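Local coordinates for protein sorbitol-6-phosphate dehydrogenase (Erwinia amylovora CFBP1430, PDB 5O3Z) that catalyses the NAD-dependent interconversion of sorbitol 6-phosphate and fructose 6-phosphate, as a member of the short-chain dehydrogenase/reductase family, at residues Arg58-Lys63 with Glu81-Ala86; Glu73-Ala78 with Arg125-Leu130. All coordinates share one frame; numbering follows the deposited sequence.

Contact 1 (Arg58-Lys63 with Glu81-Ala86)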
loop_
_atom_site.group_PDB
_atom_site.type_symbol
_atom_site.label_atom_id
_atom_site.label_comp_id
_atom_site.label_asym_id
_atom_site.label_seq_id
_atom_site.Cartn_x
_atom_site.Cartn_y
_atom_site.Cartn_z
ATOM N N ARG A 58 40.560 10.949 4.317
ATOM C CA ARG A 58 39.464 10.110 3.842
ATOM C C ARG A 58 38.162 10.482 4.522
ATOM O O ARG A 58 37.130 10.604 3.840
ATOM C CB ARG A 58 39.726 8.641 4.074
ATOM C CG ARG A 58 38.647 7.762 3.436
ATOM C CD ARG A 58 39.272 6.616 2.712
ATOM N NE ARG A 58 38.971 6.570 1.303
ATOM C CZ ARG A 58 39.000 5.447 0.591
ATOM N NH1 ARG A 58 38.709 5.485 -0.707
ATOM N NH2 ARG A 58 39.356 4.297 1.151
ATOM N N ALA A 59 38.250 10.640 5.843
ATOM C CA ALA A 59 37.149 11.074 6.706
ATOM C C ALA A 59 37.448 12.376 7.539
ATOM O O ALA A 59 38.580 12.564 8.048
ATOM C CB ALA A 59 36.775 9.954 7.625
ATOM N N TYR A 60 36.449 13.247 7.656
ATOM C CA TYR A 60 36.442 14.380 8.620
ATOM C C TYR A 60 35.184 14.337 9.488
ATOM O O TYR A 60 34.085 13.918 9.031
ATOM C CB TYR A 60 36.494 15.720 7.909
ATOM C CG TYR A 60 37.823 15.985 7.293
ATOM C CD1 TYR A 60 38.145 15.463 6.018
ATOM C CD2 TYR A 60 38.808 16.731 7.984
ATOM C CE1 TYR A 60 39.401 15.684 5.439
ATOM C CE2 TYR A 60 40.068 16.945 7.409
ATOM C CZ TYR A 60 40.357 16.428 6.154
ATOM O OH TYR A 60 41.588 16.670 5.623
ATOM N N GLY A 61 35.349 14.703 10.756
ATOM C CA GLY A 61 34.242 14.788 11.706
ATOM C C GLY A 61 33.690 16.215 11.770
ATOM O O GLY A 61 34.468 17.203 11.748
ATOM N N PHE A 62 32.371 16.339 11.872
ATOM C CA PHE A 62 31.694 17.658 11.944
ATOM C C PHE A 62 30.632 17.610 13.025
ATOM O O PHE A 62 30.071 16.562 13.263
ATOM C CB PHE A 62 30.994 17.991 10.657
ATOM C CG PHE A 62 31.905 18.097 9.477
ATOM C CD1 PHE A 62 32.371 16.938 8.858
ATOM C CD2 PHE A 62 32.252 19.323 8.933
ATOM C CE1 PHE A 62 33.172 17.007 7.756
ATOM C CE2 PHE A 62 33.107 19.395 7.847
ATOM C CZ PHE A 62 33.542 18.236 7.239
ATOM N N LYS A 63 30.412 18.744 13.715
ATOM C CA LYS A 63 29.336 18.902 14.656
ATOM C C LYS A 63 28.093 19.339 13.887
ATOM O O LYS A 63 28.144 20.197 13.010
ATOM C CB LYS A 63 29.683 19.979 15.699
ATOM C CG LYS A 63 29.006 19.794 17.048
ATOM C CD LYS A 63 27.772 20.663 17.192
ATOM C CE LYS A 63 27.383 20.862 18.663
ATOM N NZ LYS A 63 26.412 19.822 19.140
ATOM N N GLU A 81 33.579 23.153 1.777
ATOM C CA GLU A 81 34.967 23.645 1.980
ATOM C C GLU A 81 35.945 22.476 2.006
ATOM O O GLU A 81 36.961 22.509 1.311
ATOM C CB GLU A 81 35.139 24.370 3.336
ATOM C CG GLU A 81 34.346 25.668 3.566
ATOM C CD GLU A 81 34.121 25.975 5.071
ATOM O OE1 GLU A 81 34.869 25.469 5.958
ATOM O OE2 GLU A 81 33.177 26.733 5.390
ATOM N N THR A 82 35.616 21.436 2.798
ATOM C CA THR A 82 36.468 20.276 3.032
ATOM C C THR A 82 36.668 19.264 1.844
ATOM O O THR A 82 37.830 18.942 1.486
ATOM C CB THR A 82 35.974 19.545 4.293
ATOM O OG1 THR A 82 35.942 20.469 5.382
ATOM C CG2 THR A 82 36.854 18.332 4.676
ATOM N N PHE A 83 35.580 18.742 1.256
ATOM C CA PHE A 83 35.657 17.810 0.134
ATOM C C PHE A 83 35.337 18.414 -1.190
ATOM O O PHE A 83 35.548 17.783 -2.176
ATOM C CB PHE A 83 34.733 16.589 0.327
ATOM C CG PHE A 83 34.960 15.840 1.600
ATOM C CD1 PHE A 83 35.979 14.902 1.700
ATOM C CD2 PHE A 83 34.167 16.069 2.703
ATOM C CE1 PHE A 83 36.181 14.190 2.867
ATOM C CE2 PHE A 83 34.388 15.381 3.896
ATOM C CZ PHE A 83 35.380 14.423 3.961
ATOM N N GLY A 84 34.792 19.614 -1.243
ATOM C CA GLY A 84 34.407 20.245 -2.523
ATOM C C GLY A 84 33.208 19.671 -3.281
ATOM O O GLY A 84 32.907 20.114 -4.370
ATOM N N ARG A 85 32.537 18.678 -2.714
ATOM C CA ARG A 85 31.319 18.109 -3.331
ATOM C C ARG A 85 30.569 17.247 -2.318
ATOM O O ARG A 85 31.044 16.987 -1.198
ATOM C CB ARG A 85 31.722 17.248 -4.523
ATOM C CG ARG A 85 32.688 16.146 -4.072
ATOM C CD ARG A 85 33.154 15.311 -5.195
ATOM N NE ARG A 85 32.009 14.864 -5.970
ATOM C CZ ARG A 85 32.075 14.356 -7.179
ATOM N NH1 ARG A 85 33.243 14.180 -7.772
ATOM N NH2 ARG A 85 30.960 14.002 -7.789
ATOM N N ALA A 86 29.377 16.808 -2.716
ATOM C CA ALA A 86 28.582 15.856 -1.915
ATOM C C ALA A 86 27.711 15.014 -2.866
ATOM O O ALA A 86 27.119 15.538 -3.818
ATOM C CB ALA A 86 27.718 16.578 -0.926
#
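The methyl of Thr82 sits over one face of the Tyr60 ring, and this CH-pi contact and the Phe83 ring, which also meets Tyr60, carry much of the contact between 58-63 and 81-86. Thr82 CG2 lies 3.7 Å from the ring centroid and 23° off the ring normal, displaced toward the rim, where Tyr60 CD1 is its nearest atom at 3.4 Å. The threonine rotamer is consistent with this: CG2 is anti to the backbone N, while OG1 stands beside that N (chi1 -55°) and hydrogen-bonds to Ala78 O in its own helix. The hydroxyl's hydrogen bond stays within the helix, while the methyl is turned to the Tyr60 face.

Tyr60 also forms an offset edge-to-face pair with Phe83, presenting its edge to the phenylalanine face; the centroids are 5.7 Å apart and the planes stand at 76°. Here Phe83 CZ comes within 3.6 Å of Tyr60 CD1, close to the tyrosine plane, so that one ring corner touches both the methyl and the second aromatic. Phe83 CE1 approaches the backbone as well, 3.8 Å from Arg58 O. Two residues along the strand, Phe62 meets Thr82 tip to tip, with Phe62 CZ 3.8 Å from Thr82 OG1 and the oxygen near the plane of the ring. Its approach to Phe83 is looser, 4.4 Å between Phe62 CE1 and Phe83 CE2. No hydrogen bond joins the two segments.

The place is the surface-side margin of a Rossmann-type sheet. Strand 59-63, outermost within the chain, pairs in parallel with 32-37; Tyr60 and Phe62 turn toward the end of helix 69-83, whereas Ala59 packs on helix 40-54. Phe83 continues inward across His32 and Ala34 to Val8 of strand 8-12.

Contact 2 (Glu73-Ala78 with Arg125-Leu130)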
loop_
_atom_site.group_PDB
_atom_site.type_symbol
_atom_site.label_atom_id
_atom_site.label_comp_id
_atom_site.label_asym_id
_atom_site.label_seq_id
_atom_site.Cartn_x
_atom_site.Cartn_y
_atom_site.Cartn_z
ATOM N N GLU A 73 23.031 24.565 7.944
ATOM C CA GLU A 73 23.547 25.323 6.834
ATOM C C GLU A 73 25.062 25.460 6.964
ATOM O O GLU A 73 25.740 25.420 5.974
ATOM C CB GLU A 73 22.891 26.685 6.750
ATOM C CG GLU A 73 21.455 26.631 6.271
ATOM C CD GLU A 73 20.715 27.910 6.608
ATOM O OE1 GLU A 73 21.255 28.720 7.418
ATOM O OE2 GLU A 73 19.624 28.101 6.040
ATOM N N ALA A 74 25.583 25.503 8.191
ATOM C CA ALA A 74 27.042 25.612 8.372
ATOM C C ALA A 74 27.721 24.283 8.058
ATOM O O ALA A 74 28.852 24.257 7.518
ATOM C CB ALA A 74 27.418 26.094 9.783
ATOM N N LEU A 75 27.054 23.177 8.397
ATOM C CA LEU A 75 27.591 21.843 8.094
ATOM C C LEU A 75 27.787 21.685 6.634
ATOM O O LEU A 75 28.850 21.246 6.185
ATOM C CB LEU A 75 26.690 20.729 8.638
ATOM C CG LEU A 75 27.070 19.269 8.318
ATOM C CD1 LEU A 75 28.200 18.816 9.206
ATOM C CD2 LEU A 75 25.853 18.366 8.426
ATOM N N ALA A 76 26.807 22.128 5.838
ATOM C CA ALA A 76 26.936 22.066 4.399
ATOM C C ALA A 76 28.080 22.899 3.901
ATOM O O ALA A 76 28.852 22.471 3.025
ATOM C CB ALA A 76 25.668 22.479 3.718
ATOM N N ARG A 77 28.215 24.112 4.419
ATOM C CA ARG A 77 29.429 24.941 4.053
ATOM C C ARG A 77 30.742 24.211 4.417
ATOM O O ARG A 77 31.617 24.096 3.591
ATOM C CB ARG A 77 29.376 26.352 4.683
ATOM C CG ARG A 77 28.464 27.282 3.903
ATOM C CD ARG A 77 28.505 28.752 4.322
ATOM N NE ARG A 77 28.350 28.878 5.770
ATOM C CZ ARG A 77 27.193 28.998 6.433
ATOM N NH1 ARG A 77 26.002 29.028 5.798
ATOM N NH2 ARG A 77 27.220 29.095 7.757
ATOM N N ALA A 78 30.799 23.642 5.614
ATOM C CA ALA A 78 31.968 22.938 6.093
ATOM C C ALA A 78 32.336 21.715 5.246
ATOM O O ALA A 78 33.503 21.487 4.883
ATOM C CB ALA A 78 31.750 22.523 7.537
ATOM N N ARG A 125 17.399 19.559 1.993
ATOM C CA ARG A 125 17.413 20.881 1.376
ATOM C C ARG A 125 18.818 21.342 1.051
ATOM O O ARG A 125 19.095 21.728 -0.086
ATOM C CB ARG A 125 16.750 21.962 2.261
ATOM C CG ARG A 125 16.525 23.264 1.471
ATOM C CD ARG A 125 15.726 24.284 2.238
ATOM N NE ARG A 125 16.493 24.819 3.365
ATOM C CZ ARG A 125 15.979 25.545 4.354
ATOM N NH1 ARG A 125 14.658 25.801 4.412
ATOM N NH2 ARG A 125 16.779 25.990 5.303
ATOM N N GLU A 126 19.667 21.363 2.058
ATOM C CA GLU A 126 21.004 21.980 1.930
ATOM C C GLU A 126 21.979 21.173 1.109
ATOM O O GLU A 126 22.780 21.753 0.341
ATOM C CB GLU A 126 21.621 22.299 3.298
ATOM C CG GLU A 126 20.773 23.239 4.146
ATOM C CD GLU A 126 20.535 24.589 3.460
ATOM O OE1 GLU A 126 21.531 25.190 3.034
ATOM O OE2 GLU A 126 19.375 25.054 3.305
ATOM N N PHE A 127 21.893 19.846 1.201
ATOM C CA PHE A 127 22.740 19.022 0.373
ATOM C C PHE A 127 22.267 18.791 -0.984
ATOM O O PHE A 127 23.089 18.722 -1.874
ATOM C CB PHE A 127 23.064 17.772 1.081
ATOM C CG PHE A 127 23.931 17.999 2.257
ATOM C CD1 PHE A 127 25.308 18.242 2.084
ATOM C CD2 PHE A 127 23.393 18.050 3.518
ATOM C CE1 PHE A 127 26.116 18.442 3.218
ATOM C CE2 PHE A 127 24.187 18.262 4.644
ATOM C CZ PHE A 127 25.541 18.459 4.485
ATOM N N SER A 128 20.955 18.727 -1.230
ATOM C CA SER A 128 20.471 18.834 -2.616
ATOM C C SER A 128 20.956 20.052 -3.382
ATOM O O SER A 128 21.225 19.947 -4.597
ATOM C CB SER A 128 18.941 18.774 -2.742
ATOM O OG SER A 128 18.233 19.806 -2.080
ATOM N N LYS A 129 21.034 21.225 -2.737
ATOM C CA LYS A 129 21.532 22.429 -3.422
ATOM C C LYS A 129 22.968 22.209 -3.910
ATOM O O LYS A 129 23.314 22.595 -5.031
ATOM C CB LYS A 129 21.563 23.637 -2.473
ATOM C CG LYS A 129 20.215 24.207 -2.113
ATOM C CD LYS A 129 20.324 24.895 -0.743
ATOM C CE LYS A 129 19.467 26.122 -0.614
ATOM N NZ LYS A 129 20.148 27.268 -1.258
ATOM N N LEU A 130 23.791 21.606 -3.078
ATOM C CA LEU A 130 25.196 21.297 -3.461
ATOM C C LEU A 130 25.232 20.338 -4.637
ATOM O O LEU A 130 26.131 20.429 -5.520
ATOM C CB LEU A 130 26.022 20.740 -2.285
ATOM C CG LEU A 130 26.366 21.714 -1.120
ATOM C CD1 LEU A 130 27.167 21.001 -0.012
ATOM C CD2 LEU A 130 27.141 22.930 -1.593
#
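Ala76 meets Glu126, Phe127 and Leu130 where helices 69-83 and 106-133 pack side by side against the Rossmann-type sheet, Leu75 touching Ile12 and Phe127 touching Val10 of strand 8-12. The axes of 73-78 and 125-130 approach to 9.5 Å and cross at -30°. CA atoms are nearest at Ala76 and Glu126, and Ala76 CB meets Glu126 CB.

Apolar contacts occupy one part of the interface. Ala76 CB lies over a face of the Phe127 ring, offset toward its rim, 4.1 Å from Phe127 CE1. Leu75 CD2 reaches the same ring in its plane, 4.0 Å from Phe127 CZ. Chi1 of 176° sets the leucine CG anti to the backbone N; the side chain crosses that of Phe127 at about a right angle. Leu130 CD1 closes on the backbone, 3.8 Å from Ala76 O.

Charged side chains occupy the other part. Arg125 NE donates to Glu126 OE2 at 2.9 Å, meeting the oxygen nearly along its C-O axis and close to the guanidinium plane; NH2 adds a weak bond to the same oxygen. The main outside partner of NH2 is Glu69, in a salt bridge; beside it, the bridge across the helices to Glu73 OE2 is long, 3.6 Å from Arg125 NH2. The Glu126 chain bends at chi2, and its OE1 comes 3.5 Å from Glu73 CG. Arg125 NH1 donates to Phe104 O of a second subunit.

Glu73 OE2 and Glu126 OE2 are only 4.1 Å apart, and Glu69 adds another nearby negative group. The buried guanidinium of Arg125, within reach of all three acids, probably offsets part of this repulsion. The cross-helix contact thus rests on apolar fit and a shared electrostatic network, and the same arginine ties it to the subunit interface.

How the contacts relate
Helix 69-83 serves both contacts: its last turn meets strand 59-63 in contact 1, and its middle meets helix 106-133 in contact 2. Their centres lie 11 Å apart and they touch directly. Phe62 CB is 3.3 Å from Leu75 CD1, and Phe62 CE2 is 3.4 Å from Ala78 CB, so the phenylalanine of contact 1 packs on the helix of contact 2. Ala86 CB adds a contact on the other helix, 4.2 Å from Phe127 CD1. The helix belongs to the crossover from strand 59-63 to strand 88-91, characteristic of the Rossmann fold. Contact 2 reaches a second subunit through Arg125; contact 1 touches no other chain of the assembly.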